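Local coordinates for protein O-ureido-L-serine synthase (PDB 3X44) that uses pyridoxal 5'-phosphate to add hydroxyurea to O-acetyl-L-serine, making O-ureido-L-serine for D-cycloserine biosynthesis, and also makes L-cysteine from sulfide, at residues G72-G75 with I76-M80; A91-G94 with D95-V99; L104-Y108 with G109-V113. The protein carries 1 engineered substitution. One frame throughout, in Å; residues are numbered along the deposited sequence.

Overall arrangement
All three contacts are local and follow one another along the chain, with no nesting or crossing. Contact 1 comes first. It is the opening of helix 73-85, which links strand 65-70 to strand 88-94. Contact 2 is the turn that ends strand 88-94 before helix 99-107. Contact 3 is the tight turn from that helix into strand 111-115. Strands 88-94 and 111-115 are parallel neighbours, paired through Ala-91 with Lys-111 and Val-113. Tyr-108 of contact 3 packs on Ile-76, Ala-79 and Met-80 of contact 1. Met-93 of contact 2 touches both Gly-72 and Leu-112. Together the contacts tie two successive beta-alpha-beta units beside the cofactor.

Contact 1: G72-G75 with I76-M80; sequences GNVG and IALAM. With PUS ((E)-O-(carbamoylamino)-N-({3-hydroxy-2-methyl-5-[(phosphonooxy)methyl]pyridin-4-yl}methylidene)-L-serine), chain C.
Val-74 and Leu-78 form the tight part of this contact. They lie side by side one helical turn apart and point the same way. Val-74 CG1 presses on Leu-78 CD1 at 3.5 Å, closer than usual for two carbons. Val-74 CG1 stands anti to its own N (chi1 161°), which brings this branch to the leucine. The other branch, CG2, meets the carboxylate carbon C of the bound PUS at 3.3 Å. Asn-73 and Ile-76 also run side by side, but more loosely: Asn-73 OD1 is 4.0 Å from Ile-76 CD1. The loose side is still buried. Helix 99-107 covers it through Leu-104 and Ile-105.

Beneath the side chains run regular i to i+4 helical hydrogen bonds. Ile-76 N donates to Gly-72 O, the N-cap residue, at 2.9 Å. Leu-78 N donates to Val-74 O at 2.8 Å.

The ligand is held at the helix start. Val-74 N gives its hydrogen to the carboxylate O of PUS at 2.8 Å. Asn-73 ND2 donates to the pyridine hydroxyl oxygen O3 of PUS at 2.8 Å. ND2 is also bonded to Asp-292, and OD1 to Arg-296, so the amide is fixed in its rotation. Asn-73 also touches Ala-43, an engineered residue at the position of the cofactor-binding lysine. Thr-70, Ser-71 and Gln-142 bond PUS as well. The chemistry implies that the helix end would probably stabilise the negative carboxylate of the O-ureido-L-serine moiety through Val-74 N. Asn-73 holds O3, consistent with a part in positioning the cofactor ring.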
loop_
_atom_site.group_PDB
_atom_site.type_symbol
_atom_site.label_atom_id
_atom_site.label_comp_id
_atom_site.label_asym_id
_atom_site.label_seq_id
_atom_site.Cartn_x
_atom_site.Cartn_y
_atom_site.Cartn_z
ATOM N N GLY A 72 -25.157 -7.835 15.275
ATOM C CA GLY A 72 -23.953 -8.630 15.473
ATOM C C GLY A 72 -22.618 -7.969 15.159
ATOM O O GLY A 72 -21.813 -7.727 16.052
ATOM N N ASN A 73 -22.380 -7.667 13.888
ATOM C CA ASN A 73 -21.117 -7.066 13.467
ATOM C C ASN A 73 -20.762 -5.765 14.173
ATOM O O ASN A 73 -19.614 -5.561 14.567
ATOM C CB ASN A 73 -21.108 -6.868 11.946
ATOM C CG ASN A 73 -20.832 -8.165 11.189
ATOM O OD1 ASN A 73 -20.113 -9.034 11.680
ATOM N ND2 ASN A 73 -21.400 -8.295 9.991
ATOM N N VAL A 74 -21.723 -4.875 14.356
ATOM C CA VAL A 74 -21.374 -3.639 15.039
ATOM C C VAL A 74 -20.976 -3.957 16.480
ATOM O O VAL A 74 -20.062 -3.345 17.026
ATOM C CB VAL A 74 -22.528 -2.625 14.989
ATOM C CG1 VAL A 74 -22.349 -1.562 16.056
ATOM C CG2 VAL A 74 -22.543 -1.969 13.613
ATOM N N GLY A 75 -21.651 -4.930 17.084
ATOM C CA GLY A 75 -21.312 -5.327 18.440
ATOM C C GLY A 75 -19.889 -5.870 18.490
ATOM O O GLY A 75 -19.124 -5.551 19.398
ATOM N N ILE A 76 -19.531 -6.690 17.507
ATOM C CA ILE A 76 -18.194 -7.263 17.441
ATOM C C ILE A 76 -17.140 -6.159 17.300
ATOM O O ILE A 76 -16.145 -6.136 18.026
ATOM C CB ILE A 76 -18.071 -8.242 16.245
ATOM C CG1 ILE A 76 -18.885 -9.502 16.525
ATOM C CG2 ILE A 76 -16.620 -8.623 16.016
ATOM C CD1 ILE A 76 -19.116 -10.374 15.297
ATOM N N ALA A 77 -17.378 -5.242 16.369
ATOM C CA ALA A 77 -16.460 -4.140 16.116
ATOM C C ALA A 77 -16.328 -3.185 17.307
ATOM O O ALA A 77 -15.221 -2.860 17.726
ATOM C CB ALA A 77 -16.906 -3.377 14.873
ATOM N N LEU A 78 -17.451 -2.724 17.848
ATOM C CA LEU A 78 -17.387 -1.817 18.989
ATOM C C LEU A 78 -16.633 -2.508 20.124
ATOM O O LEU A 78 -15.843 -1.884 20.832
ATOM C CB LEU A 78 -18.794 -1.408 19.436
ATOM C CG LEU A 78 -19.325 -0.201 18.649
ATOM C CD1 LEU A 78 -20.818 -0.037 18.808
ATOM C CD2 LEU A 78 -18.594 1.044 19.121
ATOM N N ALA A 79 -16.857 -3.810 20.268
ATOM C CA ALA A 79 -16.179 -4.575 21.306
ATOM C C ALA A 79 -14.681 -4.492 21.058
ATOM O O ALA A 79 -13.902 -4.217 21.972
ATOM C CB ALA A 79 -16.636 -6.026 21.276
ATOM N N MET A 80 -14.290 -4.719 19.805
ATOM C CA MET A 80 -12.887 -4.670 19.405
ATOM C C MET A 80 -12.254 -3.295 19.625
ATOM O O MET A 80 -11.130 -3.194 20.122
ATOM C CB MET A 80 -12.753 -5.063 17.937
ATOM C CG MET A 80 -11.321 -5.245 17.478
ATOM S SD MET A 80 -11.158 -5.195 15.699
ATOM C CE MET A 80 -12.028 -3.687 15.262
HETATM N N PUS C . -24.796 -4.405 10.564
HETATM C CA PUS C . -25.167 -3.469 11.700
HETATM C CB PUS C . -26.670 -3.023 11.614
HETATM O OG PUS C . -27.566 -4.224 11.666
HETATM N ND PUS C . -28.822 -3.909 12.308
HETATM C CE PUS C . -29.981 -4.120 11.647
HETATM N NZ2 PUS C . -29.985 -4.235 10.306
HETATM O OZ1 PUS C . -31.004 -4.203 12.249
HETATM C C PUS C . -24.920 -4.196 13.040
HETATM O O PUS C . -24.161 -5.124 13.074
HETATM O OT PUS C . -25.483 -3.832 14.045
HETATM C C2 PUS C . -23.894 -7.195 7.219
HETATM C C3 PUS C . -24.049 -6.279 8.364
HETATM C C4 PUS C . -24.596 -4.937 8.130
HETATM C C5 PUS C . -24.942 -4.546 6.758
HETATM C C6 PUS C . -24.741 -5.526 5.680
HETATM C C2A PUS C . -23.377 -8.590 7.427
HETATM C C4A PUS C . -24.953 -4.027 9.284
HETATM C C5A PUS C . -25.504 -3.168 6.444
HETATM N N1 PUS C . -24.243 -6.781 5.950
HETATM O O3 PUS C . -23.635 -6.652 9.591
HETATM O O1P PUS C . -25.372 -0.711 8.246
HETATM O O2P PUS C . -23.957 0.195 6.584
HETATM O O3P PUS C . -26.158 -0.496 6.011
HETATM O O4P PUS C . -24.457 -2.145 6.541
HETATM P P PUS C . -24.993 -0.787 6.848
#

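Contact 2: A91-G94 with D95-V99; sequences AVMG and DTYSV
Met-93 lies against Tyr-97, and the two side chains cross at a slant. The apolar contact is closest at Met-93 CG, 3.8 Å from Tyr-97 CD1. Met-93 SD continues past this point and rests 4.1 Å from Tyr-97 CB. The sulfur is 5.5 Å from the centroid of the tyrosine ring and 54° off its normal. This is an oblique Met-aromatic contact. Met-93 starts out extended, with CG anti to the backbone N (chi1 -173°), then bends at its last torsion.

The second group of contacts is between the ring and the backbone. Gly-94 O lies at the ring edge, 3.6 Å from Tyr-97 CD1. Gly-94 N is also at the edge, in the plane of the ring, 4.1 Å from Tyr-97 CE1. The tyrosine thus folds back on the end of the strand. Its ring lies close against the Gly-94 backbone.

The polar links come next. Residues 94 to 97 make a type I beta turn. One water bridges its two ends, donating to Gly-94 O at 3.0 Å and to Tyr-97 O at 2.8 Å. Asp-95 turns its carboxylate elsewhere: OD1 accepts the backbone N-H of Gly-117.

The turn lies between strand 88-94 and helix 99-107. Arg-101, Arg-102 and Ile-105 of that helix pack on Met-93, and Leu-112 of the neighbouring strand 111-115 touches it too. Tyr-97 reaches Ser-71 and Gln-220, and the nearest atoms of its side chain and of the bound PUS are about 5 Å apart. The turn links the packing of Met-93 between strand 88-94 and helix 99-107 to the border of the active site.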
loop_
_atom_site.group_PDB
_atom_site.type_symbol
_atom_site.label_atom_id
_atom_site.label_comp_id
_atom_site.label_asym_id
_atom_site.label_seq_id
_atom_site.Cartn_x
_atom_site.Cartn_y
_atom_site.Cartn_z
ATOM N N ALA A 91 -23.398 -5.133 24.378
ATOM C CA ALA A 91 -24.181 -5.342 23.167
ATOM C C ALA A 91 -25.615 -5.759 23.485
ATOM O O ALA A 91 -25.849 -6.566 24.380
ATOM C CB ALA A 91 -23.519 -6.400 22.295
ATOM N N VAL A 92 -26.562 -5.182 22.750
ATOM C CA VAL A 92 -27.982 -5.489 22.891
ATOM C C VAL A 92 -28.305 -6.162 21.565
ATOM O O VAL A 92 -28.402 -5.494 20.543
ATOM C CB VAL A 92 -28.828 -4.210 23.029
ATOM C CG1 VAL A 92 -30.302 -4.543 22.858
ATOM C CG2 VAL A 92 -28.582 -3.571 24.389
ATOM N N MET A 93 -28.470 -7.480 21.582
ATOM C CA MET A 93 -28.707 -8.218 20.347
ATOM C C MET A 93 -29.862 -9.211 20.365
ATOM O O MET A 93 -30.101 -9.885 21.362
ATOM C CB MET A 93 -27.413 -8.949 19.969
ATOM C CG MET A 93 -27.433 -9.630 18.620
ATOM S SD MET A 93 -25.768 -10.159 18.169
ATOM C CE MET A 93 -25.317 -11.185 19.591
ATOM N N GLY A 94 -30.577 -9.294 19.246
ATOM C CA GLY A 94 -31.687 -10.227 19.146
ATOM C C GLY A 94 -31.164 -11.624 19.406
ATOM O O GLY A 94 -30.038 -11.939 19.027
ATOM N N ASP A 95 -31.976 -12.471 20.035
ATOM C CA ASP A 95 -31.541 -13.826 20.359
ATOM C C ASP A 95 -31.449 -14.784 19.177
ATOM O O ASP A 95 -30.971 -15.910 19.337
ATOM C CB ASP A 95 -32.471 -14.435 21.403
ATOM C CG ASP A 95 -33.909 -14.531 20.917
ATOM O OD1 ASP A 95 -34.185 -14.197 19.741
ATOM O OD2 ASP A 95 -34.763 -14.941 21.724
ATOM N N THR A 96 -31.898 -14.347 18.002
ATOM C CA THR A 96 -31.868 -15.205 16.823
ATOM C C THR A 96 -30.635 -15.063 15.934
ATOM O O THR A 96 -30.426 -15.881 15.036
ATOM C CB THR A 96 -33.130 -15.003 15.958
ATOM O OG1 THR A 96 -33.377 -13.604 15.780
ATOM C CG2 THR A 96 -34.340 -15.647 16.635
ATOM N N TYR A 97 -29.822 -14.036 16.177
ATOM C CA TYR A 97 -28.606 -13.833 15.384
ATOM C C TYR A 97 -27.617 -14.953 15.732
ATOM O O TYR A 97 -27.673 -15.508 16.822
ATOM C CB TYR A 97 -28.025 -12.439 15.664
ATOM C CG TYR A 97 -28.859 -11.357 15.011
ATOM C CD1 TYR A 97 -29.704 -10.547 15.769
ATOM C CD2 TYR A 97 -28.873 -11.212 13.621
ATOM C CE1 TYR A 97 -30.550 -9.619 15.150
ATOM C CE2 TYR A 97 -29.715 -10.289 13.003
ATOM C CZ TYR A 97 -30.549 -9.502 13.774
ATOM O OH TYR A 97 -31.391 -8.607 13.163
ATOM N N SER A 98 -26.719 -15.283 14.809
ATOM C CA SER A 98 -25.787 -16.395 15.022
ATOM C C SER A 98 -24.978 -16.340 16.313
ATOM O O SER A 98 -24.551 -15.273 16.752
ATOM C CB SER A 98 -24.849 -16.544 13.817
ATOM O OG SER A 98 -23.767 -15.639 13.881
ATOM N N VAL A 99 -24.768 -17.512 16.910
ATOM C CA VAL A 99 -24.030 -17.613 18.160
ATOM C C VAL A 99 -22.592 -17.135 18.006
ATOM O O VAL A 99 -21.997 -16.644 18.969
ATOM C CB VAL A 99 -24.071 -19.064 18.729
ATOM C CG1 VAL A 99 -23.411 -20.050 17.756
ATOM C CG2 VAL A 99 -23.384 -19.105 20.088
HETATM O O HOH W 1 -28.041 -14.179 19.255
#

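Contact 3: L104-Y108 with G109-V113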
loop_
_atom_site.group_PDB
_atom_site.type_symbol
_atom_site.label_atom_id
_atom_site.label_comp_id
_atom_site.label_asym_id
_atom_site.label_seq_id
_atom_site.Cartn_x
_atom_site.Cartn_y
_atom_site.Cartn_z
ATOM N N LEU A 104 -18.034 -13.848 19.599
ATOM C CA LEU A 104 -17.053 -12.861 19.174
ATOM C C LEU A 104 -17.114 -11.636 20.072
ATOM O O LEU A 104 -16.082 -11.106 20.492
ATOM C CB LEU A 104 -17.288 -12.477 17.711
ATOM C CG LEU A 104 -16.629 -13.423 16.696
ATOM C CD1 LEU A 104 -16.655 -12.800 15.307
ATOM C CD2 LEU A 104 -15.196 -13.699 17.112
ATOM N N ILE A 105 -18.325 -11.194 20.378
ATOM C CA ILE A 105 -18.494 -10.043 21.250
ATOM C C ILE A 105 -17.832 -10.371 22.589
ATOM O O ILE A 105 -17.087 -9.561 23.147
ATOM C CB ILE A 105 -19.992 -9.716 21.450
ATOM C CG1 ILE A 105 -20.575 -9.191 20.131
ATOM C CG2 ILE A 105 -20.156 -8.668 22.557
ATOM C CD1 ILE A 105 -22.089 -9.152 20.059
ATOM N N ARG A 106 -18.085 -11.577 23.086
ATOM C CA ARG A 106 -17.514 -12.018 24.350
ATOM C C ARG A 106 -15.991 -12.050 24.299
ATOM O O ARG A 106 -15.325 -11.641 25.248
ATOM C CB ARG A 106 -18.032 -13.416 24.708
ATOM C CG ARG A 106 -19.501 -13.452 25.066
ATOM C CD ARG A 106 -19.716 -12.947 26.478
ATOM N NE ARG A 106 -21.028 -13.321 26.987
ATOM C CZ ARG A 106 -21.616 -12.744 28.029
ATOM N NH1 ARG A 106 -21.006 -11.759 28.676
ATOM N NH2 ARG A 106 -22.815 -13.151 28.423
ATOM N N ALA A 107 -15.446 -12.527 23.183
ATOM C CA ALA A 107 -14.003 -12.625 23.016
ATOM C C ALA A 107 -13.300 -11.285 23.223
ATOM O O ALA A 107 -12.252 -11.216 23.871
ATOM C CB ALA A 107 -13.674 -13.181 21.634
ATOM N N TYR A 108 -13.873 -10.221 22.673
ATOM C CA TYR A 108 -13.276 -8.897 22.815
ATOM C C TYR A 108 -13.555 -8.286 24.188
ATOM O O TYR A 108 -13.127 -7.167 24.478
ATOM C CB TYR A 108 -13.791 -7.964 21.711
ATOM C CG TYR A 108 -13.238 -8.303 20.343
ATOM C CD1 TYR A 108 -11.865 -8.221 20.086
ATOM C CD2 TYR A 108 -14.085 -8.717 19.311
ATOM C CE1 TYR A 108 -11.351 -8.544 18.824
ATOM C CE2 TYR A 108 -13.573 -9.038 18.052
ATOM C CZ TYR A 108 -12.212 -8.950 17.817
ATOM O OH TYR A 108 -11.714 -9.265 16.576
ATOM N N GLY A 109 -14.274 -9.026 25.025
ATOM C CA GLY A 109 -14.583 -8.546 26.360
ATOM C C GLY A 109 -15.913 -7.825 26.468
ATOM O O GLY A 109 -16.197 -7.188 27.488
ATOM N N GLY A 110 -16.740 -7.929 25.431
ATOM C CA GLY A 110 -18.025 -7.255 25.466
ATOM C C GLY A 110 -19.049 -7.957 26.340
ATOM O O GLY A 110 -18.896 -9.129 26.674
ATOM N N LYS A 111 -20.083 -7.224 26.733
ATOM C CA LYS A 111 -21.151 -7.783 27.548
ATOM C C LYS A 111 -22.280 -8.066 26.571
ATOM O O LYS A 111 -22.324 -7.474 25.494
ATOM C CB LYS A 111 -21.603 -6.781 28.613
ATOM C CG LYS A 111 -20.610 -6.596 29.757
ATOM C CD LYS A 111 -20.570 -7.820 30.667
ATOM C CE LYS A 111 -19.278 -7.868 31.473
ATOM N NZ LYS A 111 -19.275 -8.978 32.471
ATOM N N LEU A 112 -23.190 -8.955 26.955
ATOM C CA LEU A 112 -24.294 -9.356 26.093
ATOM C C LEU A 112 -25.682 -9.266 26.726
ATOM O O LEU A 112 -25.928 -9.831 27.792
ATOM C CB LEU A 112 -24.044 -10.792 25.629
ATOM C CG LEU A 112 -24.878 -11.410 24.512
ATOM C CD1 LEU A 112 -24.857 -10.525 23.279
ATOM C CD2 LEU A 112 -24.309 -12.779 24.195
ATOM N N VAL A 113 -26.583 -8.546 26.063
ATOM C CA VAL A 113 -27.962 -8.401 26.517
ATOM C C VAL A 113 -28.825 -8.891 25.359
ATOM O O VAL A 113 -28.935 -8.227 24.327
ATOM C CB VAL A 113 -28.325 -6.916 26.834
ATOM C CG1 VAL A 113 -29.808 -6.794 27.139
ATOM C CG2 VAL A 113 -27.514 -6.413 28.020
HETATM O O HOH W 2 -18.287 -10.765 28.448
#
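The guanidinium of Arg-106 has Leu-112 CB over one face, 3.8 Å above its plane and displaced toward the rim. The two side chains cross at about a right angle. At the edge, in plane, sits a water that accepts from Arg-106 NH1 at 2.9 Å. The same water lies unusually close to Gly-110 O, so that link is doubtful. Arg-106 bends at its second torsion (chi2 -78°), which turns it toward the start of strand 111-115. Its stronger partners lie in the second subunit: NE donates to Asp-307 O, and NH2 forms a salt bridge with Asp-311, both of that subunit. Lys-111 makes a cation-pi contact with Trp-314 of the same neighbouring subunit.

The backbone closes the helix. Gly-110 N donates to Ile-105 O at 2.8 Å. Gly-109 N donates to Arg-106 O, also at 2.8 Å. At this turn Gly-109 has a positive phi of 93°. Ile-105 CG2 packs on the glycine that follows, 3.9 Å from Gly-110 CA.

These bonds make a Schellman motif at the end of helix 99-107. It turns the chain directly into strand 111-115, completing a beta-alpha-beta unit of the parallel sheet at a subunit interface.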